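Regulatory protein E2 (Bovine papillomavirus type 1, PDB 2JEX) regulates viral transcription and, partnering the E1 protein, helps initiate viral DNA replication, binding DNA as a dimer, with the N-terminal transactivation domain of E2 described here. Local coordinates at residues K149-L157 with Y186-G197. The protein carries 1 engineered substitution. Residues are numbered along the deposited sequence; the frame is centred on the assembly and turned at random.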
ATOM      1  N   LYS A 149       7.165 -10.327   8.538  1.00 72.99           N
ATOM      2  CA  LYS A 149       7.951  -9.217   9.059  1.00 73.63           C
ATOM      3  C   LYS A 149       8.967  -8.779   8.015  1.00 73.23           C
ATOM      4  O   LYS A 149       9.569  -9.604   7.331  1.00 73.58           O
ATOM      5  CB  LYS A 149       8.654  -9.611  10.371  1.00 74.82           C
ATOM      6  CG  LYS A 149       7.778  -9.529  11.639  1.00 77.82           C
ATOM      7  CD  LYS A 149       6.753 -10.669  11.717  1.00 85.22           C
ATOM      8  CE  LYS A 149       6.128 -10.770  13.105  1.00 87.69           C
ATOM      9  NZ  LYS A 149       5.367 -12.048  13.264  1.00 90.19           N
ATOM     10  N   ALA A 150       9.142  -7.474   7.883  1.00 72.99           N
ATOM     11  CA  ALA A 150      10.122  -6.942   6.953  1.00 73.10           C
ATOM     12  C   ALA A 150      11.277  -6.285   7.690  1.00 73.00           C
ATOM     13  O   ALA A 150      11.108  -5.739   8.785  1.00 72.87           O
ATOM     14  CB  ALA A 150       9.479  -5.957   5.978  1.00 72.79           C
ATOM     15  N   GLY A 151      12.454  -6.353   7.078  1.00 72.83           N
ATOM     16  CA  GLY A 151      13.639  -5.709   7.616  1.00 72.44           C
ATOM     17  C   GLY A 151      14.638  -5.461   6.514  1.00 71.70           C
ATOM     18  O   GLY A 151      14.363  -5.762   5.355  1.00 72.10           O
ATOM     19  N   ALA A 152      15.788  -4.911   6.895  1.00 71.20           N
ATOM     20  CA  ALA A 152      16.909  -4.673   6.000  1.00 71.03           C
ATOM     21  C   ALA A 152      18.205  -5.257   6.566  1.00 71.13           C
ATOM     22  O   ALA A 152      18.413  -5.289   7.788  1.00 71.75           O
ATOM     23  CB  ALA A 152      17.077  -3.190   5.763  1.00 71.53           C
ATOM     24  N   ASP A 153      19.066  -5.727   5.669  1.00 69.85           N
ATOM     25  CA  ASP A 153      20.414  -6.137   6.032  1.00 68.33           C
ATOM     26  C   ASP A 153      21.387  -5.609   4.978  1.00 68.16           C
ATOM     27  O   ASP A 153      21.069  -4.644   4.285  1.00 69.05           O
ATOM     28  CB  ASP A 153      20.497  -7.659   6.191  1.00 67.63           C
ATOM     29  CG  ASP A 153      20.076  -8.413   4.942  1.00 65.48           C
ATOM     30  OD1 ASP A 153      19.766  -9.612   5.065  1.00 59.62           O
ATOM     31  OD2 ASP A 153      20.052  -7.820   3.840  1.00 64.16           O
ATOM     32  N   GLY A 154      22.560  -6.229   4.856  1.00 67.96           N
ATOM     33  CA  GLY A 154      23.572  -5.808   3.884  1.00 67.33           C
ATOM     34  C   GLY A 154      23.201  -6.055   2.431  1.00 67.01           C
ATOM     35  O   GLY A 154      23.764  -5.438   1.529  1.00 68.75           O
ATOM     36  N   THR A 155      22.251  -6.953   2.200  1.00 65.58           N
ATOM     37  CA  THR A 155      21.859  -7.332   0.850  1.00 64.28           C
ATOM     38  C   THR A 155      20.716  -6.439   0.326  1.00 64.41           C
ATOM     39  O   THR A 155      20.761  -5.961  -0.810  1.00 64.38           O
ATOM     40  CB  THR A 155      21.495  -8.841   0.802  1.00 63.63           C
ATOM     41  OG1 THR A 155      22.625  -9.615   1.228  1.00 65.14           O
ATOM     42  CG2 THR A 155      21.105  -9.282  -0.596  1.00 62.84           C
ATOM     43  N   GLY A 156      19.710  -6.204   1.161  1.00 63.54           N
ATOM     44  CA  GLY A 156      18.557  -5.434   0.752  1.00 64.46           C
ATOM     45  C   GLY A 156      17.424  -5.464   1.750  1.00 64.72           C
ATOM     46  O   GLY A 156      17.604  -5.787   2.926  1.00 65.16           O
ATOM     47  N   LEU A 157      16.249  -5.101   1.264  1.00 65.32           N
ATOM     48  CA  LEU A 157      15.027  -5.173   2.039  1.00 65.46           C
ATOM     49  C   LEU A 157      14.369  -6.502   1.713  1.00 65.59           C
ATOM     50  O   LEU A 157      14.398  -6.956   0.569  1.00 65.62           O
ATOM     51  CB  LEU A 157      14.125  -3.998   1.690  1.00 65.52           C
ATOM     52  CG  LEU A 157      14.767  -2.611   1.620  1.00 65.80           C
ATOM     53  CD1 LEU A 157      13.821  -1.623   0.918  1.00 71.44           C
ATOM     54  CD2 LEU A 157      15.091  -2.116   2.991  1.00 68.62           C
ATOM     55  N   TYR A 186      28.623   0.411   0.643  1.00 67.99           N
ATOM     56  CA  TYR A 186      27.555   1.154   1.281  1.00 67.85           C
ATOM     57  C   TYR A 186      27.376   0.591   2.683  1.00 68.40           C
ATOM     58  O   TYR A 186      27.897  -0.480   3.001  1.00 67.85           O
ATOM     59  CB  TYR A 186      26.254   1.051   0.474  1.00 67.01           C
ATOM     60  CG  TYR A 186      25.838  -0.367   0.169  1.00 65.62           C
ATOM     61  CD1 TYR A 186      25.013  -1.073   1.046  1.00 63.64           C
ATOM     62  CD2 TYR A 186      26.273  -1.006  -0.984  1.00 63.50           C
ATOM     63  CE1 TYR A 186      24.624  -2.376   0.779  1.00 66.93           C
ATOM     64  CE2 TYR A 186      25.899  -2.325  -1.262  1.00 67.85           C
ATOM     65  CZ  TYR A 186      25.076  -3.005  -0.376  1.00 68.99           C
ATOM     66  OH  TYR A 186      24.692  -4.301  -0.647  1.00 66.87           O
ATOM     67  N   SER A 187      26.664   1.333   3.523  1.00 69.31           N
ATOM     68  CA  SER A 187      26.355   0.881   4.866  1.00 70.23           C
ATOM     69  C   SER A 187      24.880   1.147   5.120  1.00 70.56           C
ATOM     70  O   SER A 187      24.334   2.163   4.685  1.00 70.48           O
ATOM     71  CB  SER A 187      27.245   1.570   5.909  1.00 70.02           C
ATOM     72  OG  SER A 187      26.936   2.955   6.006  1.00 74.93           O
ATOM     73  N   VAL A 188      24.243   0.214   5.819  1.00 71.10           N
ATOM     74  CA  VAL A 188      22.796   0.219   6.008  1.00 70.40           C
ATOM     75  C   VAL A 188      22.492   0.337   7.497  1.00 71.03           C
ATOM     76  O   VAL A 188      22.961  -0.482   8.301  1.00 70.34           O
ATOM     77  CB  VAL A 188      22.174  -1.086   5.464  1.00 70.19           C
ATOM     78  CG1 VAL A 188      20.663  -1.066   5.614  1.00 72.74           C
ATOM     79  CG2 VAL A 188      22.578  -1.317   4.017  1.00 67.41           C
ATOM     80  N   ARG A 189      21.738   1.369   7.860  1.00 71.37           N
ATOM     81  CA  ARG A 189      21.256   1.535   9.222  1.00 72.47           C
ATOM     82  C   ARG A 189      19.754   1.272   9.230  1.00 73.55           C
ATOM     83  O   ARG A 189      18.988   1.965   8.543  1.00 73.61           O
ATOM     84  CB  ARG A 189      21.597   2.937   9.751  1.00 72.45           C
ATOM     85  CG  ARG A 189      20.779   3.368  10.965  1.00 75.08           C
ATOM     86  CD  ARG A 189      21.484   4.418  11.815  1.00 82.51           C
ATOM     87  NE  ARG A 189      21.969   3.851  13.077  1.00 85.76           N
ATOM     88  CZ  ARG A 189      23.237   3.845  13.478  1.00 87.63           C
ATOM     89  NH1 ARG A 189      24.192   4.388  12.731  1.00 90.90           N
ATOM     90  NH2 ARG A 189      23.553   3.301  14.642  1.00 89.38           N
ATOM     91  N   ASP A 190      19.337   0.255   9.985  1.00 74.48           N
ATOM     92  CA  ASP A 190      17.930  -0.144  10.023  1.00 75.64           C
ATOM     93  C   ASP A 190      17.204   0.400  11.257  1.00 76.59           C
ATOM     94  O   ASP A 190      16.135   1.046  11.119  1.00 77.76           O
ATOM     95  CB  ASP A 190      17.785  -1.673   9.908  1.00 75.56           C
ATOM     96  CG  ASP A 190      16.329  -2.151  10.005  1.00 77.04           C
ATOM     97  OD1 ASP A 190      15.391  -1.325   9.937  1.00 77.37           O
ATOM     98  OD2 ASP A 190      16.122  -3.376  10.158  1.00 81.74           O
ATOM     99  N   GLN A 191      17.760   0.114  12.438  1.00 75.71           N
ATOM    100  CA  GLN A 191      17.236   0.606  13.719  1.00 76.45           C
ATOM    101  C   GLN A 191      18.402   0.851  14.680  1.00 75.99           C
ATOM    102  O   GLN A 191      18.809   1.994  14.902  1.00 76.23           O
ATOM    103  CB  GLN A 191      16.231  -0.379  14.360  1.00 76.17           C
ATOM    104  CG  GLN A 191      14.957  -0.629  13.558  1.00 77.72           C
ATOM    105  CD  GLN A 191      13.948  -1.503  14.285  1.00 77.33           C
ATOM    106  OE1 GLN A 191      13.896  -2.717  14.078  1.00 79.30           O
ATOM    107  NE2 GLN A 191      13.130  -0.885  15.133  1.00 77.17           N
ATOM    108  N   ASP A 192      18.929  -0.234  15.244  1.00 75.36           N
ATOM    109  CA  ASP A 192      20.096  -0.175  16.126  1.00 75.12           C
ATOM    110  C   ASP A 192      21.266  -0.991  15.576  1.00 74.28           C
ATOM    111  O   ASP A 192      22.282  -1.158  16.246  1.00 74.65           O
ATOM    112  CB  ASP A 192      19.738  -0.611  17.557  1.00 75.23           C
ATOM    113  CG  ASP A 192      19.039  -1.972  17.617  1.00 77.97           C
ATOM    114  OD1 ASP A 192      18.304  -2.341  16.664  1.00 80.91           O
ATOM    115  OD2 ASP A 192      19.211  -2.667  18.646  1.00 81.24           O
ATOM    116  N   ARG A 193      21.118  -1.477  14.346  1.00 73.34           N
ATOM    117  CA  ARG A 193      22.148  -2.266  13.679  1.00 72.27           C
ATOM    118  C   ARG A 193      22.661  -1.549  12.434  1.00 71.54           C
ATOM    119  O   ARG A 193      21.897  -0.916  11.705  1.00 71.31           O
ATOM    120  CB  ARG A 193      21.616  -3.660  13.314  1.00 72.27           C
ATOM    121  CG  ARG A 193      21.010  -4.425  14.503  1.00 72.58           C
ATOM    122  CD  ARG A 193      20.864  -5.972  14.257  1.00 72.84           C
ATOM    123  NE  ARG A 193      20.140  -6.490  15.559  1.00 74.75           N
ATOM    124  CZ  ARG A 193      19.775  -7.764  15.806  1.00 75.41           C
ATOM    125  NH1 ARG A 193      20.051  -8.694  14.845  1.00 75.41           N
ATOM    126  NH2 ARG A 193      19.244  -8.146  17.062  1.00 76.03           N
ATOM    127  N   VAL A 194      23.970  -1.632  12.216  1.00 71.04           N
ATOM    128  CA  VAL A 194      24.585  -1.140  10.990  1.00 70.06           C
ATOM    129  C   VAL A 194      25.190  -2.316  10.237  1.00 70.07           C
ATOM    130  O   VAL A 194      25.906  -3.145  10.810  1.00 70.12           O
ATOM    131  CB  VAL A 194      25.669  -0.048  11.244  1.00 69.98           C
ATOM    132  CG1 VAL A 194      26.157   0.555   9.922  1.00 68.18           C
ATOM    133  CG2 VAL A 194      25.140   1.050  12.155  1.00 69.63           C
ATOM    134  N   TYR A 195      24.879  -2.374   8.949  1.00 70.37           N
ATOM    135  CA  TYR A 195      25.357  -3.410   8.054  1.00 70.76           C
ATOM    136  C   TYR A 195      26.302  -2.795   7.032  1.00 71.57           C
ATOM    137  O   TYR A 195      26.173  -1.614   6.701  1.00 72.37           O
ATOM    138  CB  TYR A 195      24.178  -4.037   7.302  1.00 70.56           C
ATOM    139  CG  TYR A 195      23.143  -4.708   8.173  1.00 69.41           C
ATOM    140  CD1 TYR A 195      22.065  -3.987   8.680  1.00 67.89           C
ATOM    141  CD2 TYR A 195      23.236  -6.072   8.484  1.00 71.51           C
ATOM    142  CE1 TYR A 195      21.101  -4.594   9.472  1.00 68.35           C
ATOM    143  CE2 TYR A 195      22.273  -6.691   9.278  1.00 70.21           C
ATOM    144  CZ  TYR A 195      21.209  -5.943   9.765  1.00 68.90           C
ATOM    145  OH  TYR A 195      20.255  -6.533  10.551  1.00 70.75           O
ATOM    146  N   ALA A 196      27.235  -3.598   6.526  1.00 71.54           N
ATOM    147  CA  ALA A 196      28.039  -3.217   5.374  1.00 71.77           C
ATOM    148  C   ALA A 196      27.644  -4.072   4.174  1.00 72.17           C
ATOM    149  O   ALA A 196      27.100  -5.172   4.334  1.00 72.19           O
ATOM    150  CB  ALA A 196      29.516  -3.377   5.676  1.00 71.83           C
ATOM    151  N   GLY A 197      27.915  -3.557   2.976  1.00 72.86           N
ATOM    152  CA  GLY A 197      27.633  -4.272   1.736  1.00 73.53           C
ATOM    153  C   GLY A 197      28.458  -3.758   0.576  1.00 74.13           C
ATOM    154  O   GLY A 197      29.001  -2.654   0.629  1.00 73.53           O
TER
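The backbone of the turn at D153 sits over one face of the Y195 ring, D153 CA lying 3.5 Å from the ring centroid and only 2° off the ring normal, a CH-pi contact over the middle of the face. D153 CB continues over the same ring at 3.7 Å from CE2, while the A152 carbonyl oxygen approaches obliquely, 3.2 Å from CE1. Y195 CG, anti to its own carbonyl carbon (chi1 -61°), turns the ring so that its face meets D153. The second tyrosine, Y186, works through its hydroxyl instead: OH donates to G154 O at 2.6 Å, almost in line with the C=O bond. Both rings project from the 186-197 beta hairpin, which forms one end of the antiparallel sheet of the transactivation domain; the turn they meet links strands 145-152 and 157-161 of that sheet. D153 shapes this turn as an Asx motif, its OD2 accepting from T155 N (2.9 Å) and G156 N (3.1 Å), while OD1 is salt-bridged to R167 and hydrogen-bonded to Y169 OH. From strand 186-189, V188 packs CG2 3.7 Å from D153 O and CG1 4.2 Å from A152 CB. D190 OD2 only comes near A152 N, without bonding; its carboxylate is salt-bridged to R115.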